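Local coordinates for cyclin-dependent kinase inhibitor 3 (Homo sapiens, PDB 1FPZ), which removes phosphate from phosphotyrosine, phosphoserine and phosphothreonine in proteins, dephosphorylating the cell-cycle kinase CDK2 in a cyclin-dependent manner, at residues 72-77 with 132-137. The protein carries 1 engineered substitution. Numbering follows the deposited sequence.
Sequences IQDIFV and NYRKTL
Asp74 and Arg134 meet at about a right angle beside the parallel strands 74-77 and 136-139: OD1 of Asp74 lies over one face of the guanidinium, roughly 3.0 Å from NH1 of Arg134, an atom whose position is less certain. No N-H points at that oxygen, which makes this salt bridge a matter of charge alone, while OD2 of Asp74 is hydrogen-bonded to His104. The arginine chain bends at chi2 and chi3, which sets NE beside Gln73, whose CB lies at the guanidinium edge. An alanine in place of Arg134 would probably leave OD1 of Asp74 without its opposite charge and uncover the side of Gln73. Lys135, with CG anti to its backbone N (chi1 176°), runs extended past Ile72, its CE 3.5 Å from Ile72 CD1; such a long chain can pack its methylenes here and still deliver NZ to Cys70 O. Lys135 O accepts from both Gln73 N (2.8 Å) and Asp74 N (3.2 Å), and Asp74 O then takes Leu137 N at 3.0 Å. On one buried face of the sheet Ile75 and Leu137, both branched and aliphatic, pack side by side, Ile75 CG1 to Leu137 CD2 3.7 Å; on the other the Phe76 ring crosses Thr136, whose CG2 comes 3.6 Å from CE1 of Phe76. Helix 116-131 covers Phe76 and Thr136, helix 92-98 touches Ile75, and strand 74-77 runs between 102-105 and 136-139, which leads toward engineered Ser140 at the predicted phosphocysteine position.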
ATOM      1  N   ILE A  72     -11.170   0.874   9.612  1.00 45.34           N
ATOM      2  CA  ILE A  72      -9.848   1.247   9.139  1.00 42.94           C
ATOM      3  C   ILE A  72      -9.284   2.250  10.129  1.00 41.64           C
ATOM      4  O   ILE A  72      -9.911   3.264  10.409  1.00 42.22           O
ATOM      5  CB  ILE A  72      -9.914   1.935   7.775  1.00 42.90           C
ATOM      6  CG1 ILE A  72     -10.705   1.080   6.782  1.00 41.33           C
ATOM      7  CG2 ILE A  72      -8.505   2.210   7.274  1.00 41.34           C
ATOM      8  CD1 ILE A  72     -10.121  -0.280   6.524  1.00 40.46           C
ATOM      9  N   GLN A  73      -8.097   1.986  10.646  1.00 39.41           N
ATOM     10  CA  GLN A  73      -7.500   2.897  11.610  1.00 38.54           C
ATOM     11  C   GLN A  73      -6.340   3.706  11.040  1.00 36.73           C
ATOM     12  O   GLN A  73      -6.156   4.874  11.370  1.00 36.59           O
ATOM     13  CB  GLN A  73      -7.015   2.113  12.819  1.00 39.10           C
ATOM     14  CG  GLN A  73      -7.957   1.012  13.240  1.00 39.72           C
ATOM     15  CD  GLN A  73      -7.835   0.717  14.702  1.00 39.56           C
ATOM     16  OE1 GLN A  73      -8.408   1.423  15.528  1.00 39.71           O
ATOM     17  NE2 GLN A  73      -7.066  -0.316  15.042  1.00 40.44           N
ATOM     18  N   ASP A  74      -5.549   3.063  10.197  1.00 34.17           N
ATOM     19  CA  ASP A  74      -4.406   3.702   9.559  1.00 31.05           C
ATOM     20  C   ASP A  74      -4.427   3.436   8.061  1.00 28.55           C
ATOM     21  O   ASP A  74      -4.655   2.298   7.658  1.00 28.48           O
ATOM     22  CB  ASP A  74      -3.113   3.145  10.144  1.00 31.92           C
ATOM     23  CG  ASP A  74      -2.885   3.562  11.580  1.00 34.17           C
ATOM     24  OD1 ASP A  74      -3.699   3.194  12.455  1.00 37.19           O
ATOM     25  OD2 ASP A  74      -1.880   4.255  11.836  1.00 32.86           O
ATOM     26  N   ILE A  75      -4.183   4.469   7.240  1.00 26.00           N
ATOM     27  CA  ILE A  75      -4.148   4.336   5.767  1.00 22.11           C
ATOM     28  C   ILE A  75      -2.819   4.844   5.172  1.00 20.02           C
ATOM     29  O   ILE A  75      -2.399   5.940   5.502  1.00 19.08           O
ATOM     30  CB  ILE A  75      -5.274   5.136   5.089  1.00 21.18           C
ATOM     31  CG1 ILE A  75      -6.632   4.623   5.549  1.00 22.72           C
ATOM     32  CG2 ILE A  75      -5.192   4.990   3.568  1.00 17.15           C
ATOM     33  CD1 ILE A  75      -7.748   5.472   5.071  1.00 25.55           C
ATOM     34  N   PHE A  76      -2.163   4.056   4.314  1.00 18.04           N
ATOM     35  CA  PHE A  76      -0.907   4.474   3.686  1.00 16.76           C
ATOM     36  C   PHE A  76      -1.193   4.819   2.229  1.00 17.92           C
ATOM     37  O   PHE A  76      -1.751   4.013   1.484  1.00 16.16           O
ATOM     38  CB  PHE A  76       0.166   3.374   3.727  1.00 16.21           C
ATOM     39  CG  PHE A  76       0.697   3.082   5.114  1.00 13.92           C
ATOM     40  CD1 PHE A  76      -0.133   2.556   6.107  1.00 12.22           C
ATOM     41  CD2 PHE A  76       2.031   3.316   5.411  1.00 13.50           C
ATOM     42  CE1 PHE A  76       0.380   2.257   7.384  1.00 13.13           C
ATOM     43  CE2 PHE A  76       2.549   3.027   6.681  1.00 10.20           C
ATOM     44  CZ  PHE A  76       1.727   2.498   7.659  1.00 11.90           C
ATOM     45  N   VAL A  77      -0.781   6.015   1.830  1.00 17.40           N
ATOM     46  CA  VAL A  77      -1.028   6.507   0.486  1.00 18.36           C
ATOM     47  C   VAL A  77       0.254   6.693  -0.294  1.00 19.72           C
ATOM     48  O   VAL A  77       1.140   7.432   0.151  1.00 20.46           O
ATOM     49  CB  VAL A  77      -1.756   7.845   0.542  1.00 17.14           C
ATOM     50  CG1 VAL A  77      -1.973   8.392  -0.873  1.00 16.77           C
ATOM     51  CG2 VAL A  77      -3.078   7.672   1.278  1.00 14.90           C
ATOM     52  N   ASN A 132       0.637  -3.213  16.922  1.00 43.16           N
ATOM     53  CA  ASN A 132      -0.347  -2.486  17.740  1.00 43.77           C
ATOM     54  C   ASN A 132      -1.756  -2.998  17.450  1.00 43.01           C
ATOM     55  O   ASN A 132      -2.728  -2.552  18.056  1.00 42.61           O
ATOM     56  CB  ASN A 132      -0.312  -0.979  17.447  1.00 44.96           C
ATOM     57  CG  ASN A 132       0.997  -0.326  17.855  1.00 46.71           C
ATOM     58  OD1 ASN A 132       1.734  -0.849  18.697  1.00 47.18           O
ATOM     59  ND2 ASN A 132       1.284   0.838  17.274  1.00 47.43           N
ATOM     60  N   TYR A 133      -1.851  -3.924  16.498  1.00 42.62           N
ATOM     61  CA  TYR A 133      -3.126  -4.524  16.102  1.00 42.25           C
ATOM     62  C   TYR A 133      -4.052  -3.518  15.420  1.00 41.25           C
ATOM     63  O   TYR A 133      -5.275  -3.593  15.532  1.00 42.17           O
ATOM     64  CB  TYR A 133      -3.808  -5.158  17.329  1.00 43.75           C
ATOM     65  CG  TYR A 133      -2.984  -6.271  17.963  1.00 44.68           C
ATOM     66  CD1 TYR A 133      -1.667  -6.043  18.359  1.00 44.71           C
ATOM     67  CD2 TYR A 133      -3.508  -7.556  18.139  1.00 44.04           C
ATOM     68  CE1 TYR A 133      -0.895  -7.045  18.905  1.00 43.97           C
ATOM     69  CE2 TYR A 133      -2.730  -8.576  18.693  1.00 44.09           C
ATOM     70  CZ  TYR A 133      -1.423  -8.304  19.071  1.00 44.86           C
ATOM     71  OH  TYR A 133      -0.632  -9.274  19.633  1.00 46.45           O
ATOM     72  N   ARG A 134      -3.455  -2.584  14.688  1.00 39.25           N
ATOM     73  CA  ARG A 134      -4.226  -1.566  13.989  1.00 37.98           C
ATOM     74  C   ARG A 134      -4.755  -2.006  12.624  1.00 36.18           C
ATOM     75  O   ARG A 134      -3.991  -2.445  11.759  1.00 35.36           O
ATOM     76  CB  ARG A 134      -3.371  -0.308  13.798  1.00 39.81           C
ATOM     77  CG  ARG A 134      -3.119   0.472  15.075  1.00 40.95           C
ATOM     78  CD  ARG A 134      -4.443   0.895  15.691  1.00 42.94           C
ATOM     79  NE  ARG A 134      -5.071   2.029  15.008  1.00 44.16           N
ATOM     80  CZ  ARG A 134      -4.845   3.301  15.320  1.00 45.50           C
ATOM     81  NH1 ARG A 134      -5.460   4.264  14.661  1.00 45.34           N
ATOM     82  NH2 ARG A 134      -4.006   3.608  16.299  1.00 47.37           N
ATOM     83  N   LYS A 135      -6.058  -1.871  12.425  1.00 33.17           N
ATOM     84  CA  LYS A 135      -6.633  -2.221  11.143  1.00 31.00           C
ATOM     85  C   LYS A 135      -5.968  -1.304  10.122  1.00 29.56           C
ATOM     86  O   LYS A 135      -6.242  -0.097  10.081  1.00 29.01           O
ATOM     87  CB  LYS A 135      -8.137  -1.979  11.157  1.00 30.81           C
ATOM     88  CG  LYS A 135      -8.810  -2.232   9.812  1.00 29.15           C
ATOM     89  CD  LYS A 135     -10.260  -2.593  10.008  1.00 29.00           C
ATOM     90  CE  LYS A 135     -10.921  -2.965   8.691  1.00 31.87           C
ATOM     91  NZ  LYS A 135     -12.116  -3.845   8.908  1.00 32.74           N
ATOM     92  N   THR A 136      -5.106  -1.870   9.289  1.00 27.96           N
ATOM     93  CA  THR A 136      -4.380  -1.072   8.308  1.00 23.64           C
ATOM     94  C   THR A 136      -4.697  -1.325   6.825  1.00 22.50           C
ATOM     95  O   THR A 136      -4.779  -2.463   6.370  1.00 20.34           O
ATOM     96  CB  THR A 136      -2.899  -1.268   8.531  1.00 22.80           C
ATOM     97  OG1 THR A 136      -2.593  -0.915   9.877  1.00 25.93           O
ATOM     98  CG2 THR A 136      -2.073  -0.423   7.580  1.00 21.66           C
ATOM     99  N   LEU A 137      -4.813  -0.238   6.068  1.00 21.80           N
ATOM    100  CA  LEU A 137      -5.112  -0.278   4.642  1.00 20.04           C
ATOM    101  C   LEU A 137      -4.087   0.539   3.818  1.00 20.29           C
ATOM    102  O   LEU A 137      -3.684   1.635   4.241  1.00 18.50           O
ATOM    103  CB  LEU A 137      -6.492   0.314   4.437  1.00 20.62           C
ATOM    104  CG  LEU A 137      -6.732   1.081   3.157  1.00 21.28           C
ATOM    105  CD1 LEU A 137      -6.923   0.102   2.021  1.00 21.72           C
ATOM    106  CD2 LEU A 137      -7.960   1.995   3.348  1.00 22.11           C
TER